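Local coordinates for nitrogenase molybdenum-iron protein beta chain (Clostridium pasteurianum, PDB 4WES), which forms, with the alpha chain, the molybdenum-iron component of nitrogenase, which reduces dinitrogen to ammonia, and shares an [8Fe-7S] cluster with that chain, at residues 30-34 with 202-208; 58-62 with 418-422; 378-382 with 398-404; 386-392 with 404-409. All coordinates share one frame. Residue numbers count along the deposited sequence, not the author numbering.

How the contacts relate
From the N terminus, helix 24-33 supplies the first half of contact 1 and helix 46-60 the first half of contact 2. Contact 1 closes at 202-208, after 167 intervening residues, and joins the layers built on the first two parallel sheets. Contact 2 stays open until 418-422, so the two cross; they touch where Phe60 packs against Tyr30 and Leu208. Contacts 3 and 4 nest inside the long loop of contact 2, in series with contact 1. They also cross, because 386-392 lies between 378-382 and 398-404 while 404-409 runs beyond the latter, and they share Ile404. Contact 3 pairs helices on the third sheet, contact 4 two of its strands, while contact 2 ties this region back to the first.

Contact 1 of 4, residues 30-34 with 202-208; sequences YAALG and PDTSGVL
A cis peptide bond precedes Pro202, which then runs at phi/psi -57/166 and turns its side chain toward the end of helix 24-33. There Gly34 (-87/11) meets the loop so closely that a CB would collide with Pro202 CB and Asp203 N; glycine is the residue that fits. Its CA lies 4.1 Å from Thr204 CA, and Asp203 N donates to Gly34 O at 3.0 Å. Asp203 itself points away: in the t rotamer its OD1 accepts from Ser205 N (3.0 Å), an Asx turn, and from Ser205 OG (2.6 Å). Gly206, at phi 72°, carries the loop round.

Thr204, chi1 p, has two roles. Its OG1 donates to Tyr30 OH (2.9 Å), a hydroxyl also hydrogen-bonded to Val179 O, and its CG2 sits 3.9 Å from the Tyr30 ring centroid in a CH-pi contact over the face. Apolar groups fill the remainder: Tyr30 CE1 to Leu208 CD1 is 3.5 Å, Leu33 CB to Val207 CG1 4.2 Å, and Ala31 CB, small enough to admit the proline, to Pro202 CG 3.8 Å. This buried packing joins the helix that precedes strand 38-43 to the loop after strand 198-200, with helices 46-60, 146-161 and 181-193 packed around it.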
# COMPACT_ATOMS: atom_id res chain seq x y z
N TYR B 30 9.67 -16.66 -20.67
CA TYR B 30 10.00 -16.46 -19.29
C TYR B 30 10.84 -17.62 -18.74
O TYR B 30 11.86 -17.40 -18.09
CB TYR B 30 8.69 -16.27 -18.49
CG TYR B 30 8.90 -16.04 -17.02
CD1 TYR B 30 9.36 -14.82 -16.56
CD2 TYR B 30 8.67 -17.04 -16.07
CE1 TYR B 30 9.60 -14.61 -15.22
CE2 TYR B 30 8.86 -16.83 -14.73
CZ TYR B 30 9.34 -15.61 -14.29
OH TYR B 30 9.61 -15.36 -12.97
N ALA B 31 10.39 -18.83 -18.98
CA ALA B 31 11.18 -20.00 -18.56
C ALA B 31 12.59 -19.96 -19.12
O ALA B 31 13.56 -20.29 -18.40
CB ALA B 31 10.45 -21.29 -18.96
N ALA B 32 12.73 -19.65 -20.41
CA ALA B 32 14.01 -19.60 -21.03
C ALA B 32 14.95 -18.54 -20.42
O ALA B 32 16.15 -18.75 -20.30
CB ALA B 32 13.88 -19.38 -22.52
N LEU B 33 14.37 -17.41 -20.05
CA LEU B 33 15.15 -16.38 -19.35
C LEU B 33 15.62 -16.86 -17.97
O LEU B 33 16.46 -16.22 -17.35
CB LEU B 33 14.37 -15.07 -19.26
CG LEU B 33 14.23 -14.35 -20.60
CD1 LEU B 33 13.26 -13.18 -20.48
CD2 LEU B 33 15.56 -13.83 -21.12
N GLY B 34 15.08 -17.97 -17.49
CA GLY B 34 15.55 -18.61 -16.26
C GLY B 34 16.70 -19.58 -16.47
O GLY B 34 17.02 -20.34 -15.54
N PRO B 202 13.25 -23.54 -14.02
CA PRO B 202 13.99 -22.31 -14.34
C PRO B 202 14.16 -21.41 -13.10
O PRO B 202 13.49 -21.61 -12.08
CB PRO B 202 13.10 -21.61 -15.39
CG PRO B 202 12.10 -22.66 -15.81
CD PRO B 202 11.91 -23.52 -14.61
N ASP B 203 15.05 -20.43 -13.22
CA ASP B 203 15.28 -19.47 -12.13
C ASP B 203 15.57 -18.11 -12.74
O ASP B 203 16.64 -17.89 -13.26
CB ASP B 203 16.45 -19.96 -11.26
CG ASP B 203 16.79 -18.99 -10.16
OD1 ASP B 203 16.02 -18.04 -9.91
OD2 ASP B 203 17.86 -19.19 -9.52
N THR B 204 14.57 -17.21 -12.69
CA THR B 204 14.72 -15.89 -13.29
C THR B 204 15.24 -14.85 -12.29
O THR B 204 15.34 -13.67 -12.63
CB THR B 204 13.39 -15.40 -13.86
OG1 THR B 204 12.49 -15.37 -12.75
CG2 THR B 204 12.88 -16.35 -14.95
N SER B 205 15.55 -15.27 -11.05
CA SER B 205 16.15 -14.34 -10.12
C SER B 205 17.52 -13.90 -10.64
O SER B 205 18.29 -14.69 -11.18
CB SER B 205 16.24 -14.92 -8.71
OG SER B 205 17.10 -16.00 -8.61
N GLY B 206 17.81 -12.62 -10.51
CA GLY B 206 18.99 -12.06 -11.11
C GLY B 206 18.92 -11.93 -12.61
O GLY B 206 19.96 -11.69 -13.25
N VAL B 207 17.72 -12.11 -13.20
CA VAL B 207 17.55 -11.94 -14.63
C VAL B 207 16.43 -10.89 -14.90
O VAL B 207 16.65 -9.99 -15.71
CB VAL B 207 17.20 -13.27 -15.35
CG1 VAL B 207 17.12 -13.04 -16.86
CG2 VAL B 207 18.23 -14.33 -15.03
N LEU B 208 15.29 -11.06 -14.25
CA LEU B 208 14.16 -10.13 -14.44
C LEU B 208 13.90 -9.25 -13.23
O LEU B 208 12.89 -8.57 -13.16
CB LEU B 208 12.93 -10.91 -14.87
CG LEU B 208 12.96 -11.31 -16.33
CD1 LEU B 208 12.00 -12.43 -16.65
CD2 LEU B 208 12.69 -10.12 -17.24

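Contact 2 of 4, residues 58-62 with 418-422; sequences RHFKE and GHYYN. With FE2 (Fe (II) ion), chain J.
The metal ligands come first. Helix 46-60 ends at Phe60, and Lys61 takes left-handed backbone angles (53/49), which bring its carbonyl O to 2.1 Å from the iron(II) ion; Glu62, extended at -143/159, adds OE2 at 2.0 Å. Waters 1 and 2 bind the iron at 2.1 Å each, and Asp301 and Asp305 of the second copy of this chain complete six ligands, so the site bridges two beta subunits. All six donors are oxygens, a set suited to fairly hard divalent iron.

Hydrogen bonds come next. Water 1 donates to Phe60 O (2.8 Å). Lys61 folds its chain back, m for chi1 and chi2, so that NZ reaches Arg58 O at 2.9 Å. Across the segments His419 NE2 makes a weak hydrogen bond to His59 O (3.1 Å), while His59 ND1 is hydrogen-bonded to Ile413 N. Tyr421 N donates to Gly418 O (3.0 Å) in the 3-10 turn 419-421, entered through Gly418 at 98/-4, where a CB would jam against the preceding carbonyl.

Aromatic and apolar packing completes the contact. The edge of His419 meets the face of His59, a T-shaped pair with centroids 4.9 Å apart and planes at 83°. Tyr420, whose CA is 6.4 Å from Phe60 CA, lays a ring face under Phe60 O and places CB 3.8 Å from Phe60 CD1. Helix 46-60 thus meets the loop between strand 406-408 and helix 426-448.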
# COMPACT_ATOMS: atom_id res chain seq x y z
N ARG B 58 6.99 -4.55 -19.43
CA ARG B 58 5.97 -3.76 -18.72
C ARG B 58 5.73 -4.22 -17.29
O ARG B 58 5.41 -3.41 -16.41
CB ARG B 58 4.64 -3.79 -19.52
CG ARG B 58 4.70 -3.00 -20.78
CD ARG B 58 3.44 -3.22 -21.65
NE ARG B 58 3.41 -2.28 -22.77
CZ ARG B 58 2.67 -2.46 -23.87
NH1 ARG B 58 1.81 -3.48 -23.95
NH2 ARG B 58 2.81 -1.61 -24.87
N HIS B 59 5.84 -5.54 -17.06
CA HIS B 59 5.65 -6.13 -15.74
C HIS B 59 6.87 -5.86 -14.85
O HIS B 59 6.73 -5.40 -13.72
CB HIS B 59 5.38 -7.64 -15.90
CG HIS B 59 5.26 -8.38 -14.61
ND1 HIS B 59 4.05 -8.72 -14.05
CD2 HIS B 59 6.21 -8.96 -13.86
CE1 HIS B 59 4.28 -9.42 -12.97
NE2 HIS B 59 5.58 -9.58 -12.83
N PHE B 60 8.06 -6.18 -15.34
CA PHE B 60 9.27 -6.15 -14.51
C PHE B 60 10.01 -4.82 -14.55
O PHE B 60 10.91 -4.63 -13.72
CB PHE B 60 10.22 -7.27 -14.96
CG PHE B 60 9.75 -8.63 -14.55
CD1 PHE B 60 9.75 -8.99 -13.21
CD2 PHE B 60 9.30 -9.57 -15.49
CE1 PHE B 60 9.27 -10.23 -12.80
CE2 PHE B 60 8.84 -10.81 -15.07
CZ PHE B 60 8.82 -11.13 -13.72
N LYS B 61 9.69 -3.94 -15.48
CA LYS B 61 10.45 -2.71 -15.70
C LYS B 61 11.92 -3.08 -15.89
O LYS B 61 12.82 -2.47 -15.31
CB LYS B 61 10.25 -1.67 -14.59
CG LYS B 61 8.79 -1.41 -14.25
CD LYS B 61 7.90 -1.03 -15.41
CE LYS B 61 6.53 -0.58 -14.92
NZ LYS B 61 5.54 -0.58 -16.06
N GLU B 62 12.15 -4.05 -16.78
CA GLU B 62 13.47 -4.60 -17.08
C GLU B 62 13.54 -4.90 -18.56
O GLU B 62 12.50 -5.14 -19.19
CB GLU B 62 13.75 -5.90 -16.33
CG GLU B 62 13.95 -5.77 -14.82
CD GLU B 62 15.27 -5.10 -14.53
OE1 GLU B 62 16.30 -5.83 -14.50
OE2 GLU B 62 15.31 -3.85 -14.31
N GLY B 418 8.35 -1.84 -8.12
CA GLY B 418 8.95 -2.57 -7.02
C GLY B 418 8.24 -3.81 -6.56
O GLY B 418 8.76 -4.55 -5.70
N HIS B 419 7.08 -4.11 -7.14
CA HIS B 419 6.28 -5.25 -6.70
C HIS B 419 7.07 -6.54 -6.90
O HIS B 419 6.91 -7.48 -6.12
CB HIS B 419 4.93 -5.30 -7.42
CG HIS B 419 5.02 -5.49 -8.90
ND1 HIS B 419 5.13 -6.74 -9.45
CD2 HIS B 419 5.03 -4.61 -9.93
CE1 HIS B 419 5.20 -6.63 -10.77
NE2 HIS B 419 5.14 -5.35 -11.08
N TYR B 420 7.92 -6.55 -7.91
CA TYR B 420 8.68 -7.72 -8.30
C TYR B 420 9.85 -8.02 -7.34
O TYR B 420 10.52 -9.03 -7.50
CB TYR B 420 9.18 -7.60 -9.77
CG TYR B 420 9.50 -6.18 -10.10
CD1 TYR B 420 8.56 -5.41 -10.79
CD2 TYR B 420 10.67 -5.55 -9.68
CE1 TYR B 420 8.76 -4.07 -11.01
CE2 TYR B 420 10.88 -4.21 -9.91
CZ TYR B 420 9.92 -3.46 -10.56
OH TYR B 420 10.06 -2.11 -10.73
N TYR B 421 10.05 -7.17 -6.33
CA TYR B 421 10.99 -7.46 -5.27
C TYR B 421 10.33 -8.16 -4.07
O TYR B 421 11.03 -8.51 -3.14
CB TYR B 421 11.72 -6.17 -4.83
CG TYR B 421 12.51 -5.49 -5.94
CD1 TYR B 421 13.44 -6.16 -6.76
CD2 TYR B 421 12.34 -4.17 -6.18
CE1 TYR B 421 14.12 -5.49 -7.77
CE2 TYR B 421 13.03 -3.49 -7.15
CZ TYR B 421 13.89 -4.15 -7.98
OH TYR B 421 14.54 -3.42 -9.03
N ASN B 422 8.99 -8.32 -4.09
CA ASN B 422 8.33 -8.93 -2.94
C ASN B 422 7.77 -10.30 -3.26
O ASN B 422 7.03 -10.51 -4.22
CB ASN B 422 7.24 -8.06 -2.28
CG ASN B 422 6.99 -6.74 -2.97
OD1 ASN B 422 5.86 -6.42 -3.33
ND2 ASN B 422 8.05 -5.94 -3.13
FE FE2 J . 14.24 -2.19 -13.82
O HOH W 1 13.07 -3.40 -12.52
O HOH W 2 15.43 -1.11 -15.12

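Contact 3 of 4, residues 378-382 with 398-404; sequences HQWIK and IAREENI
Glu402 OE1 takes two donors at once: His378 NE2 at 2.8 Å, a His-carboxylate hydrogen bond, and Lys382 NZ at 3.2 Å, a salt bridge. His378 (chi1 t) and Lys382 stand one helical turn apart, so both can reach the one carboxylate, which the m, m rotamer of Glu402 swings toward them. Water 3 extends the polar network, lying 2.8 Å from Lys382 NZ and 2.9 Å from Glu401 OE2; the other Glu401 oxygen is hydrogen-bonded to Met1 N.

Inward the contact is apolar. Ile398 CG1 lies over a face of the His378 ring, and Ile398 CD1 comes 3.9 Å from His378 CB. Ile381 (m, t) puts CD1 3.9 Å from Ile398 CG2 and 4.0 Å from Ile404 CD1, while its CG2 rests 3.9 Å from Glu402 CG; branched side chains fill the space between axes 11.4 Å apart at closest approach. The axes run nearly parallel, crossing at -22°, with CA atoms 6.5 Å apart at His378 and Ile398 and 8.1 Å at Lys382 and Glu402. Asn403 (59/58) leaves the helix in left-handed conformation and leads into Ile404. Parallel neighbouring helices, each followed by a strand of the same parallel sheet, are typical of Rossmann-like alpha/beta domains.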
# COMPACT_ATOMS: atom_id res chain seq x y z
N HIS B 378 -16.95 -9.37 -13.43
CA HIS B 378 -17.62 -8.09 -13.25
C HIS B 378 -19.14 -8.27 -13.19
O HIS B 378 -19.81 -7.71 -12.32
CB HIS B 378 -17.19 -7.10 -14.31
CG HIS B 378 -17.63 -5.71 -14.02
ND1 HIS B 378 -17.54 -4.72 -14.97
CD2 HIS B 378 -18.14 -5.14 -12.90
CE1 HIS B 378 -18.00 -3.60 -14.44
NE2 HIS B 378 -18.34 -3.83 -13.17
N GLN B 379 -19.68 -9.03 -14.13
CA GLN B 379 -21.13 -9.29 -14.10
C GLN B 379 -21.56 -9.91 -12.78
O GLN B 379 -22.60 -9.52 -12.21
CB GLN B 379 -21.58 -10.19 -15.24
CG GLN B 379 -21.39 -9.57 -16.62
CD GLN B 379 -22.36 -10.19 -17.63
OE1 GLN B 379 -22.21 -11.33 -18.04
NE2 GLN B 379 -23.37 -9.43 -17.97
N TRP B 380 -20.80 -10.88 -12.28
CA TRP B 380 -21.16 -11.49 -11.00
C TRP B 380 -21.16 -10.46 -9.88
O TRP B 380 -22.08 -10.47 -9.04
CB TRP B 380 -20.20 -12.63 -10.67
CG TRP B 380 -20.15 -13.71 -11.69
CD1 TRP B 380 -21.02 -13.94 -12.75
CD2 TRP B 380 -19.16 -14.72 -11.77
NE1 TRP B 380 -20.60 -15.03 -13.47
CE2 TRP B 380 -19.46 -15.51 -12.90
CE3 TRP B 380 -18.04 -15.02 -11.00
CZ2 TRP B 380 -18.68 -16.61 -13.25
CZ3 TRP B 380 -17.27 -16.10 -11.35
CH2 TRP B 380 -17.60 -16.88 -12.45
N ILE B 381 -20.15 -9.60 -9.86
CA ILE B 381 -20.05 -8.57 -8.83
C ILE B 381 -21.24 -7.63 -8.86
O ILE B 381 -21.73 -7.21 -7.83
CB ILE B 381 -18.72 -7.83 -8.97
CG1 ILE B 381 -17.58 -8.73 -8.51
CG2 ILE B 381 -18.72 -6.53 -8.21
CD1 ILE B 381 -16.19 -8.24 -8.89
N LYS B 382 -21.73 -7.33 -10.07
CA LYS B 382 -22.91 -6.47 -10.17
C LYS B 382 -24.17 -7.09 -9.56
O LYS B 382 -25.12 -6.37 -9.20
CB LYS B 382 -23.20 -6.11 -11.62
CG LYS B 382 -22.17 -5.20 -12.25
CD LYS B 382 -22.45 -4.99 -13.72
CE LYS B 382 -21.51 -3.97 -14.29
NZ LYS B 382 -21.69 -2.64 -13.64
N ILE B 398 -12.37 -2.85 -12.79
CA ILE B 398 -13.46 -3.30 -11.93
C ILE B 398 -13.36 -2.67 -10.55
O ILE B 398 -14.35 -2.22 -9.98
CB ILE B 398 -13.48 -4.83 -11.84
CG1 ILE B 398 -13.66 -5.50 -13.18
CG2 ILE B 398 -14.54 -5.32 -10.89
CD1 ILE B 398 -13.46 -6.99 -13.17
N ALA B 399 -12.15 -2.60 -10.00
CA ALA B 399 -11.95 -2.04 -8.68
C ALA B 399 -12.41 -0.59 -8.64
O ALA B 399 -13.03 -0.17 -7.66
CB ALA B 399 -10.48 -2.14 -8.27
N ARG B 400 -12.09 0.16 -9.68
CA ARG B 400 -12.53 1.55 -9.70
C ARG B 400 -14.04 1.65 -9.92
O ARG B 400 -14.74 2.38 -9.23
CB ARG B 400 -11.78 2.34 -10.79
CG ARG B 400 -12.41 3.70 -10.99
CD ARG B 400 -11.50 4.70 -11.61
NE ARG B 400 -12.24 5.86 -12.04
CZ ARG B 400 -11.70 7.02 -12.35
NH1 ARG B 400 -10.41 7.24 -12.23
NH2 ARG B 400 -12.48 7.99 -12.81
N GLU B 401 -14.57 0.94 -10.92
CA GLU B 401 -16.00 1.04 -11.23
C GLU B 401 -16.85 0.63 -10.04
O GLU B 401 -17.89 1.27 -9.80
CB GLU B 401 -16.32 0.18 -12.44
CG GLU B 401 -17.80 0.05 -12.77
CD GLU B 401 -18.50 1.34 -13.13
OE1 GLU B 401 -17.86 2.42 -13.20
OE2 GLU B 401 -19.74 1.25 -13.38
N GLU B 402 -16.47 -0.42 -9.34
CA GLU B 402 -17.27 -0.97 -8.26
C GLU B 402 -16.81 -0.56 -6.87
O GLU B 402 -17.45 -0.94 -5.89
CB GLU B 402 -17.30 -2.50 -8.40
CG GLU B 402 -17.88 -2.99 -9.74
CD GLU B 402 -19.32 -2.62 -9.98
OE1 GLU B 402 -19.70 -2.45 -11.16
OE2 GLU B 402 -20.11 -2.51 -9.00
N ASN B 403 -15.72 0.21 -6.79
CA ASN B 403 -15.20 0.68 -5.52
C ASN B 403 -14.84 -0.46 -4.59
O ASN B 403 -15.30 -0.54 -3.46
CB ASN B 403 -16.16 1.68 -4.88
CG ASN B 403 -15.54 2.43 -3.71
OD1 ASN B 403 -14.33 2.46 -3.53
ND2 ASN B 403 -16.37 3.06 -2.91
N ILE B 404 -13.95 -1.34 -5.06
CA ILE B 404 -13.52 -2.52 -4.31
C ILE B 404 -12.05 -2.40 -3.96
O ILE B 404 -11.22 -2.17 -4.86
CB ILE B 404 -13.71 -3.82 -5.14
CG1 ILE B 404 -15.12 -3.97 -5.67
CG2 ILE B 404 -13.36 -5.03 -4.30
CD1 ILE B 404 -15.25 -5.01 -6.75
O HOH W 3 -20.15 -0.96 -15.27

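Contact 4 of 4, residues 386-392 with 404-409; sequences VDLLISN and IPFVRF
Four backbone hydrogen bonds bind strands 388-391 and 406-408 in parallel: Leu389 N to Pro405 O (2.9 Å), Val407 N to Leu389 O (2.9 Å), Ser391 N to Val407 O (3.2 Å) and Phe409 N to Ser391 O (2.9 Å). The axes are 4.8 Å apart at closest approach and 15° from parallel; Leu389 pairs with Phe406, Ile390 with Val407 and Ser391 with Arg408. Ile390, which alternates with these bonded residues, forms backbone bonds to Ala316 and Leu318 of strand 314-318. Proline, lacking an N-H, still serves at 405 as an acceptor.

Among side chains, Ser391 OG (chi1 p) donates to Asn392 O at 2.9 Å, Asn392 bonds Tyr394 and Phe411, Asp387 accepts from Lys314, and Arg408 pairs with Asp415.

Leu389 CD2 meets Phe406 CD1 at 3.9 Å on one face; on the other, Ile390 CG1 is 4.1 Å from Val407 CB. Beta-branched and leucine side chains suit a sheet with helices on both faces. With helix 396-402 between them, the strands make a beta-alpha-beta crossover of a Rossmann-like domain.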
# COMPACT_ATOMS: atom_id res chain seq x y z
N VAL B 386 -18.56 -7.71 -3.59
CA VAL B 386 -17.48 -8.28 -2.79
C VAL B 386 -16.75 -7.20 -2.03
O VAL B 386 -16.97 -6.01 -2.23
CB VAL B 386 -16.48 -9.08 -3.66
CG1 VAL B 386 -17.18 -10.27 -4.33
CG2 VAL B 386 -15.82 -8.20 -4.71
N ASP B 387 -15.91 -7.64 -1.09
CA ASP B 387 -15.16 -6.78 -0.21
C ASP B 387 -13.69 -6.57 -0.62
O ASP B 387 -13.00 -5.72 -0.07
CB ASP B 387 -15.20 -7.33 1.21
CG ASP B 387 -16.60 -7.50 1.72
OD1 ASP B 387 -17.34 -6.48 1.72
OD2 ASP B 387 -17.00 -8.62 2.09
N LEU B 388 -13.24 -7.35 -1.60
CA LEU B 388 -11.83 -7.40 -1.96
C LEU B 388 -11.72 -8.07 -3.33
O LEU B 388 -12.42 -9.02 -3.61
CB LEU B 388 -11.05 -8.24 -0.92
CG LEU B 388 -9.52 -8.35 -1.07
CD1 LEU B 388 -8.85 -7.01 -0.83
CD2 LEU B 388 -8.97 -9.41 -0.11
N LEU B 389 -10.82 -7.53 -4.14
CA LEU B 389 -10.51 -8.06 -5.47
C LEU B 389 -9.02 -8.28 -5.55
O LEU B 389 -8.25 -7.37 -5.26
CB LEU B 389 -10.95 -7.08 -6.55
CG LEU B 389 -10.60 -7.40 -8.00
CD1 LEU B 389 -11.22 -8.68 -8.49
CD2 LEU B 389 -10.96 -6.27 -8.92
N ILE B 390 -8.63 -9.46 -6.00
CA ILE B 390 -7.23 -9.84 -6.17
C ILE B 390 -7.02 -10.36 -7.58
O ILE B 390 -7.66 -11.33 -7.98
CB ILE B 390 -6.79 -10.91 -5.14
CG1 ILE B 390 -7.14 -10.51 -3.70
CG2 ILE B 390 -5.30 -11.17 -5.29
CD1 ILE B 390 -6.78 -11.53 -2.68
N SER B 391 -6.17 -9.67 -8.35
CA SER B 391 -5.95 -10.05 -9.73
C SER B 391 -4.75 -9.31 -10.27
O SER B 391 -4.16 -8.48 -9.59
CB SER B 391 -7.17 -9.71 -10.62
OG SER B 391 -7.29 -8.30 -10.86
N ASN B 392 -4.46 -9.53 -11.56
CA ASN B 392 -3.43 -8.74 -12.22
C ASN B 392 -3.96 -7.33 -12.50
O ASN B 392 -5.06 -6.94 -12.09
CB ASN B 392 -2.94 -9.45 -13.48
CG ASN B 392 -3.97 -9.49 -14.60
OD1 ASN B 392 -4.86 -8.66 -14.68
ND2 ASN B 392 -3.81 -10.46 -15.50
N ILE B 404 -13.95 -1.34 -5.06
CA ILE B 404 -13.52 -2.52 -4.31
C ILE B 404 -12.05 -2.40 -3.96
O ILE B 404 -11.22 -2.17 -4.86
CB ILE B 404 -13.71 -3.82 -5.14
CG1 ILE B 404 -15.12 -3.97 -5.67
CG2 ILE B 404 -13.36 -5.03 -4.30
CD1 ILE B 404 -15.25 -5.01 -6.75
N PRO B 405 -11.69 -2.60 -2.69
CA PRO B 405 -10.24 -2.69 -2.33
C PRO B 405 -9.54 -3.72 -3.19
O PRO B 405 -10.04 -4.82 -3.37
CB PRO B 405 -10.28 -3.08 -0.85
CG PRO B 405 -11.57 -2.51 -0.37
CD PRO B 405 -12.55 -2.74 -1.50
N PHE B 406 -8.36 -3.32 -3.69
CA PHE B 406 -7.72 -4.04 -4.78
C PHE B 406 -6.28 -4.39 -4.46
O PHE B 406 -5.48 -3.53 -4.14
CB PHE B 406 -7.79 -3.18 -6.05
CG PHE B 406 -7.15 -3.78 -7.28
CD1 PHE B 406 -7.44 -5.06 -7.69
CD2 PHE B 406 -6.28 -3.02 -8.06
CE1 PHE B 406 -6.84 -5.61 -8.82
CE2 PHE B 406 -5.69 -3.56 -9.19
CZ PHE B 406 -5.98 -4.85 -9.57
N VAL B 407 -5.93 -5.68 -4.60
CA VAL B 407 -4.60 -6.21 -4.46
C VAL B 407 -4.10 -6.72 -5.81
O VAL B 407 -4.69 -7.65 -6.36
CB VAL B 407 -4.54 -7.31 -3.40
CG1 VAL B 407 -3.16 -7.94 -3.31
CG2 VAL B 407 -4.99 -6.74 -2.05
N ARG B 408 -3.01 -6.15 -6.27
CA ARG B 408 -2.35 -6.62 -7.49
C ARG B 408 -1.59 -7.91 -7.21
O ARG B 408 -0.76 -7.95 -6.28
CB ARG B 408 -1.42 -5.55 -8.02
CG ARG B 408 -2.16 -4.38 -8.65
CD ARG B 408 -1.26 -3.18 -8.89
NE ARG B 408 -1.99 -2.12 -9.57
CZ ARG B 408 -2.82 -1.25 -8.98
NH1 ARG B 408 -2.99 -1.29 -7.68
NH2 ARG B 408 -3.51 -0.43 -9.74
N PHE B 409 -1.82 -8.94 -8.01
CA PHE B 409 -1.27 -10.27 -7.77
C PHE B 409 -1.14 -10.98 -9.10
O PHE B 409 -2.00 -10.82 -9.97
CB PHE B 409 -2.25 -11.01 -6.84
CG PHE B 409 -1.87 -12.42 -6.48
CD1 PHE B 409 -1.17 -12.67 -5.34
CD2 PHE B 409 -2.27 -13.46 -7.26
CE1 PHE B 409 -0.84 -13.98 -4.98
CE2 PHE B 409 -1.96 -14.77 -6.92
CZ PHE B 409 -1.24 -15.03 -5.79